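Local coordinates for protein ubiquitin conjugating enzyme (Agrocybe aegerita, PDB 3WE5) that acts as an E2 ubiquitin-conjugating enzyme, probably carrying activated ubiquitin as a thioester on a cysteine and passing it on toward substrates, at residues I60-N65 with M137-K142; A81-S86 with L125-V130. All blocks are in the same frame, centred on the assembly; numbering follows the deposited sequence.

Contact 1 (I60-N65 with M137-K142); sequences IEVMGN and MLASCK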
ATOM      1  N   ILE A  60       5.232 -20.962   5.271  1.00 13.83           N
ATOM      2  CA  ILE A  60       5.186 -20.603   3.856  1.00 13.25           C
ATOM      3  C   ILE A  60       6.590 -20.156   3.461  1.00 12.32           C
ATOM      4  O   ILE A  60       7.143 -19.197   4.032  1.00 16.19           O
ATOM      5  CB  ILE A  60       4.242 -19.435   3.623  1.00 17.39           C
ATOM      6  CG1 ILE A  60       2.811 -19.786   4.076  1.00 19.05           C
ATOM      7  CG2 ILE A  60       4.275 -18.988   2.148  1.00 23.77           C
ATOM      8  CD1 ILE A  60       2.181 -20.966   3.349  1.00 16.61           C
ATOM      9  N   GLU A  61       7.165 -20.856   2.490  1.00 16.53           N
ATOM     10  CA  GLU A  61       8.432 -20.411   1.901  1.00 15.58           C
ATOM     11  C   GLU A  61       8.176 -20.125   0.443  1.00 15.12           C
ATOM     12  O   GLU A  61       7.535 -20.918  -0.246  1.00 15.82           O
ATOM     13  CB  GLU A  61       9.504 -21.485   2.024  1.00 16.90           C
ATOM     14  CG  GLU A  61      10.811 -21.073   1.346  1.00 24.76           C
ATOM     15  CD  GLU A  61      11.976 -21.960   1.709  1.00 46.03           C
ATOM     16  OE1 GLU A  61      11.835 -22.763   2.659  1.00 37.65           O
ATOM     17  OE2 GLU A  61      13.029 -21.842   1.038  1.00 36.46           O
ATOM     18  N   VAL A  62       8.674 -18.993  -0.041  1.00 15.75           N
ATOM     19  CA  VAL A  62       8.485 -18.617  -1.432  1.00 16.49           C
ATOM     20  C   VAL A  62       9.650 -19.233  -2.193  1.00 16.27           C
ATOM     21  O   VAL A  62      10.814 -19.063  -1.791  1.00 17.15           O
ATOM     22  CB  VAL A  62       8.523 -17.106  -1.610  1.00 15.89           C
ATOM     23  CG1 VAL A  62       8.272 -16.732  -3.069  1.00 18.34           C
ATOM     24  CG2 VAL A  62       7.472 -16.426  -0.703  1.00 22.08           C
ATOM     25  N   MET A  63       9.330 -19.940  -3.270  1.00 20.05           N
ATOM     26  CA  MET A  63      10.341 -20.649  -4.054  1.00 15.01           C
ATOM     27  C   MET A  63      10.704 -19.805  -5.261  1.00 28.90           C
ATOM     28  O   MET A  63      10.142 -18.725  -5.482  1.00 25.75           O
ATOM     29  CB  MET A  63       9.807 -21.994  -4.536  1.00 15.15           C
ATOM     30  CG  MET A  63       9.258 -22.911  -3.414  1.00 17.34           C
ATOM     31  SD  MET A  63      10.452 -23.187  -2.107  1.00 21.50           S
ATOM     32  CE  MET A  63      11.692 -24.184  -2.960  1.00 25.09           C
ATOM     33  N   GLY A  64      11.640 -20.302  -6.055  1.00 22.24           N
ATOM     34  CA  GLY A  64      12.107 -19.544  -7.199  1.00 27.46           C
ATOM     35  C   GLY A  64      12.850 -18.290  -6.798  1.00 29.07           C
ATOM     36  O   GLY A  64      13.371 -18.164  -5.675  1.00 27.07           O
ATOM     37  N   ASN A  65      12.923 -17.354  -7.738  1.00 31.70           N
ATOM     38  CA  ASN A  65      13.557 -16.081  -7.470  1.00 34.56           C
ATOM     39  C   ASN A  65      12.561 -15.105  -6.866  1.00 27.13           C
ATOM     40  O   ASN A  65      11.517 -14.833  -7.456  1.00 37.33           O
ATOM     41  CB  ASN A  65      14.168 -15.509  -8.752  1.00 45.92           C
ATOM     42  CG  ASN A  65      15.383 -16.293  -9.211  1.00 38.08           C
ATOM     43  OD1 ASN A  65      16.391 -16.344  -8.510  1.00 52.66           O
ATOM     44  ND2 ASN A  65      15.300 -16.892 -10.395  1.00 49.39           N
ATOM     45  N   MET A 137       1.527 -14.256  -4.153  1.00 17.64           N
ATOM     46  CA  MET A 137       1.511 -12.825  -3.912  1.00 16.39           C
ATOM     47  C   MET A 137       2.878 -12.350  -3.427  1.00 22.23           C
ATOM     48  O   MET A 137       3.372 -11.302  -3.857  1.00 20.92           O
ATOM     49  CB  MET A 137       0.438 -12.484  -2.867  1.00 17.59           C
ATOM     50  CG  MET A 137       0.461 -11.043  -2.364  1.00 23.94           C
ATOM     51  SD  MET A 137      -0.468 -10.863  -0.823  1.00 27.53           S
ATOM     52  CE  MET A 137       0.757 -11.359   0.374  1.00 28.34           C
ATOM     53  N   LEU A 138       3.497 -13.126  -2.542  1.00 16.12           N
ATOM     54  CA  LEU A 138       4.831 -12.787  -2.070  1.00 17.43           C
ATOM     55  C   LEU A 138       5.815 -12.902  -3.244  1.00 21.85           C
ATOM     56  O   LEU A 138       6.693 -12.044  -3.420  1.00 19.82           O
ATOM     57  CB  LEU A 138       5.241 -13.680  -0.892  1.00 17.25           C
ATOM     58  CG  LEU A 138       4.536 -13.515   0.464  1.00 15.91           C
ATOM     59  CD1 LEU A 138       5.069 -14.519   1.470  1.00 17.84           C
ATOM     60  CD2 LEU A 138       4.735 -12.130   1.005  1.00 18.07           C
ATOM     61  N   ALA A 139       5.644 -13.927  -4.066  1.00 17.61           N
ATOM     62  CA  ALA A 139       6.567 -14.169  -5.181  1.00 20.00           C
ATOM     63  C   ALA A 139       6.529 -13.019  -6.191  1.00 26.85           C
ATOM     64  O   ALA A 139       7.527 -12.725  -6.850  1.00 26.57           O
ATOM     65  CB  ALA A 139       6.240 -15.491  -5.868  1.00 21.77           C
ATOM     66  N   SER A 140       5.364 -12.389  -6.318  1.00 20.95           N
ATOM     67  CA  SER A 140       5.157 -11.336  -7.317  1.00 26.59           C
ATOM     68  C   SER A 140       5.814  -9.998  -6.954  1.00 34.54           C
ATOM     69  O   SER A 140       5.982  -9.137  -7.821  1.00 29.71           O
ATOM     70  CB  SER A 140       3.656 -11.132  -7.545  1.00 25.50           C
ATOM     71  OG  SER A 140       3.098 -10.333  -6.518  1.00 32.77           O
ATOM     72  N   CYS A 141       6.184  -9.819  -5.685  1.00 24.37           N
ATOM     73  CA  CYS A 141       6.772  -8.564  -5.217  1.00 23.92           C
ATOM     74  C   CYS A 141       8.168  -8.333  -5.798  1.00 31.31           C
ATOM     75  O   CYS A 141       9.043  -9.189  -5.710  1.00 31.58           O
ATOM     76  CB  CYS A 141       6.833  -8.550  -3.692  1.00 23.73           C
ATOM     77  SG  CYS A 141       7.354  -6.992  -2.938  1.00 29.92           S
ATOM     78  N   LYS A 142       8.377  -7.166  -6.396  1.00 41.20           N
ATOM     79  CA  LYS A 142       9.690  -6.850  -6.940  1.00 40.49           C
ATOM     80  C   LYS A 142      10.485  -5.965  -5.989  1.00 39.65           C
ATOM     81  O   LYS A 142      11.694  -5.797  -6.154  1.00 41.10           O
ATOM     82  CB  LYS A 142       9.568  -6.204  -8.320  1.00 45.53           C
ATOM     83  CG  LYS A 142       9.023  -7.132  -9.412  1.00 49.32           C
ATOM     84  CD  LYS A 142      10.025  -8.219  -9.802  1.00 58.63           C
ATOM     85  CE  LYS A 142       9.486  -9.128 -10.912  1.00 73.54           C
ATOM     86  NZ  LYS A 142       8.449 -10.085 -10.416  1.00 60.15           N
TER
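Val62 meets Leu138 and Ala139 through its two methyls, one for each residue, and the contact is wholly apolar. Val62 CG2 comes within 3.5 Å of Leu138 CB and also lies 3.8 Å from Leu138 CD1, the two side chains crossing obliquely. Val62 CG1 sits 3.7 Å from Ala139 CB and equally near Ala139 CA. The split follows from the valine torsion: CG1 is anti to the backbone N (chi1 -178°) and CG2 lies beside it, which spreads the fork over two successive helix residues. Shortening Val62 to an alanine removes both methyls and would probably open a gap beside Leu138 CB and Ala139 CB. In the E2 (UBC) fold the antiparallel sheet packs on the central helix 127-140, and here the chain just beyond strand 55-61, at Val62, lies over the C-terminal turn of the helix. Earlier on this strand, Ile60 touches Cys131 and Gln135 of the same helix.

Polar bonds secure both pieces from outside the valine patch. Glu61 O takes a hydrogen bond from Gln135 NE2, a polar tie between strand and helix. At the helix end Ser140 OG donates to Met137 O over 2.8 Å, reaching it 28° off the carbonyl plane; His103 NE2 bonds to the same oxygen. Ser140 O bonds to Lys143 NZ of the second subunit.

Contact 2 (A81-S86 with L125-V130); sequences AQYPIS and LSVIAV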
ATOM      1  N   ALA A  81     -17.743 -20.680  12.995  1.00 22.48           N
ATOM      2  CA  ALA A  81     -18.693 -21.773  12.817  1.00 22.12           C
ATOM      3  C   ALA A  81     -19.399 -21.785  11.462  1.00 19.88           C
ATOM      4  O   ALA A  81     -20.104 -22.757  11.145  1.00 20.08           O
ATOM      5  CB  ALA A  81     -19.733 -21.765  13.950  1.00 33.66           C
ATOM      6  N   GLN A  82     -19.226 -20.709  10.691  1.00 20.49           N
ATOM      7  CA  GLN A  82     -19.838 -20.590   9.372  1.00 19.18           C
ATOM      8  C   GLN A  82     -18.893 -20.968   8.221  1.00 17.83           C
ATOM      9  O   GLN A  82     -19.297 -20.941   7.066  1.00 16.73           O
ATOM     10  CB  GLN A  82     -20.392 -19.183   9.146  1.00 21.51           C
ATOM     11  CG  GLN A  82     -21.645 -18.872   9.987  1.00 30.19           C
ATOM     12  CD  GLN A  82     -21.316 -18.659  11.452  1.00 34.24           C
ATOM     13  OE1 GLN A  82     -21.715 -19.444  12.304  1.00 39.12           O
ATOM     14  NE2 GLN A  82     -20.578 -17.594  11.746  1.00 37.66           N
ATOM     15  N   TYR A  83     -17.655 -21.349   8.524  1.00 15.16           N
ATOM     16  CA  TYR A  83     -16.757 -21.858   7.468  1.00 18.46           C
ATOM     17  C   TYR A  83     -17.434 -23.079   6.830  1.00 13.38           C
ATOM     18  O   TYR A  83     -18.035 -23.905   7.517  1.00 15.55           O
ATOM     19  CB  TYR A  83     -15.383 -22.237   8.065  1.00 14.74           C
ATOM     20  CG  TYR A  83     -14.358 -22.634   7.012  1.00 14.52           C
ATOM     21  CD1 TYR A  83     -13.621 -21.670   6.364  1.00 15.34           C
ATOM     22  CD2 TYR A  83     -14.155 -23.969   6.665  1.00 20.84           C
ATOM     23  CE1 TYR A  83     -12.687 -21.997   5.398  1.00 13.68           C
ATOM     24  CE2 TYR A  83     -13.221 -24.317   5.666  1.00 14.15           C
ATOM     25  CZ  TYR A  83     -12.496 -23.318   5.058  1.00 12.52           C
ATOM     26  OH  TYR A  83     -11.557 -23.619   4.080  1.00 17.09           O
ATOM     27  N   PRO A  84     -17.350 -23.241   5.495  1.00 12.99           N
ATOM     28  CA  PRO A  84     -16.562 -22.486   4.514  1.00 15.51           C
ATOM     29  C   PRO A  84     -17.344 -21.360   3.834  1.00 15.08           C
ATOM     30  O   PRO A  84     -16.862 -20.805   2.853  1.00 14.03           O
ATOM     31  CB  PRO A  84     -16.228 -23.575   3.494  1.00 13.13           C
ATOM     32  CG  PRO A  84     -17.514 -24.377   3.441  1.00 15.94           C
ATOM     33  CD  PRO A  84     -17.972 -24.435   4.885  1.00 13.88           C
ATOM     34  N   ILE A  85     -18.533 -21.028   4.334  1.00 12.54           N
ATOM     35  CA  ILE A  85     -19.267 -19.912   3.765  1.00 14.86           C
ATOM     36  C   ILE A  85     -18.577 -18.615   4.165  1.00 19.13           C
ATOM     37  O   ILE A  85     -18.328 -17.754   3.315  1.00 18.79           O
ATOM     38  CB  ILE A  85     -20.766 -19.928   4.171  1.00 13.62           C
ATOM     39  CG1 ILE A  85     -21.390 -21.292   3.852  1.00 16.04           C
ATOM     40  CG2 ILE A  85     -21.479 -18.725   3.535  1.00 17.18           C
ATOM     41  CD1 ILE A  85     -21.241 -21.796   2.395  1.00 23.36           C
ATOM     42  N   SER A  86     -18.223 -18.479   5.448  1.00 17.17           N
ATOM     43  CA  SER A  86     -17.369 -17.377   5.874  1.00 14.91           C
ATOM     44  C   SER A  86     -15.923 -17.679   5.511  1.00 17.28           C
ATOM     45  O   SER A  86     -15.501 -18.840   5.539  1.00 18.63           O
ATOM     46  CB  SER A  86     -17.462 -17.169   7.376  1.00 23.02           C
ATOM     47  OG  SER A  86     -17.275 -18.400   8.036  1.00 22.76           O
ATOM     48  N   LEU A 125     -13.007 -22.572  -2.710  1.00 16.18           N
ATOM     49  CA  LEU A 125     -11.579 -22.511  -2.390  1.00 13.14           C
ATOM     50  C   LEU A 125     -11.292 -23.390  -1.186  1.00 17.84           C
ATOM     51  O   LEU A 125     -12.130 -24.192  -0.757  1.00 18.99           O
ATOM     52  CB  LEU A 125     -11.140 -21.081  -2.146  1.00 13.85           C
ATOM     53  CG  LEU A 125     -11.469 -20.123  -3.301  1.00 21.33           C
ATOM     54  CD1 LEU A 125     -11.011 -18.727  -2.994  1.00 21.69           C
ATOM     55  CD2 LEU A 125     -10.909 -20.620  -4.617  1.00 24.28           C
ATOM     56  N   SER A 126     -10.081 -23.301  -0.673  1.00 17.11           N
ATOM     57  CA  SER A 126      -9.673 -24.188   0.410  1.00 13.80           C
ATOM     58  C   SER A 126      -8.537 -23.520   1.132  1.00 14.18           C
ATOM     59  O   SER A 126      -8.000 -22.519   0.678  1.00 14.79           O
ATOM     60  CB  SER A 126      -9.178 -25.517  -0.138  1.00 17.50           C
ATOM     61  OG  SER A 126      -8.039 -25.332  -0.972  1.00 18.41           O
ATOM     62  N   VAL A 127      -8.169 -24.070   2.279  1.00 13.01           N
ATOM     63  CA  VAL A 127      -7.047 -23.532   3.013  1.00 11.03           C
ATOM     64  C   VAL A 127      -5.760 -23.566   2.162  1.00 10.58           C
ATOM     65  O   VAL A 127      -4.999 -22.579   2.124  1.00 12.44           O
ATOM     66  CB  VAL A 127      -6.854 -24.345   4.294  1.00 13.42           C
ATOM     67  CG1 VAL A 127      -5.550 -23.918   4.967  1.00 13.55           C
ATOM     68  CG2 VAL A 127      -8.047 -24.090   5.215  1.00 16.26           C
ATOM     69  N   ILE A 128      -5.525 -24.691   1.509  1.00 14.27           N
ATOM     70  CA  ILE A 128      -4.321 -24.833   0.674  1.00 12.11           C
ATOM     71  C   ILE A 128      -4.342 -23.847  -0.491  1.00 14.67           C
ATOM     72  O   ILE A 128      -3.324 -23.244  -0.807  1.00 12.65           O
ATOM     73  CB  ILE A 128      -4.138 -26.271   0.203  1.00 11.48           C
ATOM     74  CG1 ILE A 128      -3.830 -27.153   1.411  1.00 12.20           C
ATOM     75  CG2 ILE A 128      -3.004 -26.364  -0.825  1.00 20.47           C
ATOM     76  CD1 ILE A 128      -2.421 -26.940   2.003  1.00 19.25           C
ATOM     77  N   ALA A 129      -5.501 -23.638  -1.111  1.00 14.17           N
ATOM     78  CA  ALA A 129      -5.596 -22.574  -2.136  1.00 12.43           C
ATOM     79  C   ALA A 129      -5.208 -21.198  -1.625  1.00 13.37           C
ATOM     80  O   ALA A 129      -4.535 -20.438  -2.314  1.00 13.78           O
ATOM     81  CB  ALA A 129      -7.024 -22.546  -2.780  1.00 15.03           C
ATOM     82  N   VAL A 130      -5.615 -20.848  -0.413  1.00 12.07           N
ATOM     83  CA  VAL A 130      -5.206 -19.599   0.171  1.00 13.12           C
ATOM     84  C   VAL A 130      -3.685 -19.558   0.362  1.00 13.11           C
ATOM     85  O   VAL A 130      -3.051 -18.538   0.087  1.00 13.65           O
ATOM     86  CB  VAL A 130      -5.907 -19.369   1.525  1.00 12.05           C
ATOM     87  CG1 VAL A 130      -5.377 -18.105   2.203  1.00 15.49           C
ATOM     88  CG2 VAL A 130      -7.414 -19.272   1.314  1.00 14.68           C
TER
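The start of the central helix 127-140 of the E2 fold, with Ser126 as its N-cap, meets the loop 81-86, between strands 72-78 and 89-92. Tyr83 makes the contact with its phenol end: Tyr83 OH lies 3.7 Å from Val127 CG2, the closest approach of the two segments, and 4.2 Å from Ser126 CA. The tyrosine and valine side chains cross at about a right angle. Tyr83 CG stands anti to its own backbone N (chi1 -174°), and this extends the ring from the loop toward the helix start.

The peptide before Pro84 is cis, which lays Pro84 CB over one face of the Tyr83 ring, 3.7 Å above its plane and over its centre. Phe79 adds an edge-to-face ring contact. The loop itself is tied by Ser86 N bonding to Gln82 O, while Pro84 O receives Trp121 NE1.

Tyr83 OH and Val127 N are linked through a third element, helix 24-39: the hydroxyl bonds to Glu32 OE2 and the amide to Glu32 OE1. One carboxylate thus serves both sides of the contact, and its negative charge, set at the N-terminal end of helix 127-140, would probably be favoured by the helix dipole. Val127 also reaches Phe77 of strand 72-78 and Trp56 and Phe58 of strand 55-61, which fixes the first helical turn against the sheet. That turn is closed by Val130 N bonding to Ser126 O, and the cap by Ala129 N donating to Ser126 OG over 3.1 Å, nearly straight at 164°.

Contacts 1 and 2 hold the two ends of the same helix, 127-140, with centres 23 Å apart on opposite sides of the chain's centre and nearest atoms about 7 Å apart. Along the chain, contact 2 is nested inside the loop closed by contact 1. Both are largely buried where they touch, though contact 1 buries more surface (166 against 74 Å²) and at Ser140 and Lys142 comes within reach of the second subunit. Between its two segments contact 1 is aliphatic packing only, Gln135 outside them making the polar tie; contact 2 brings a phenol to the helix N-terminus, where a shared glutamate from helix 24-39 supplies the polar link.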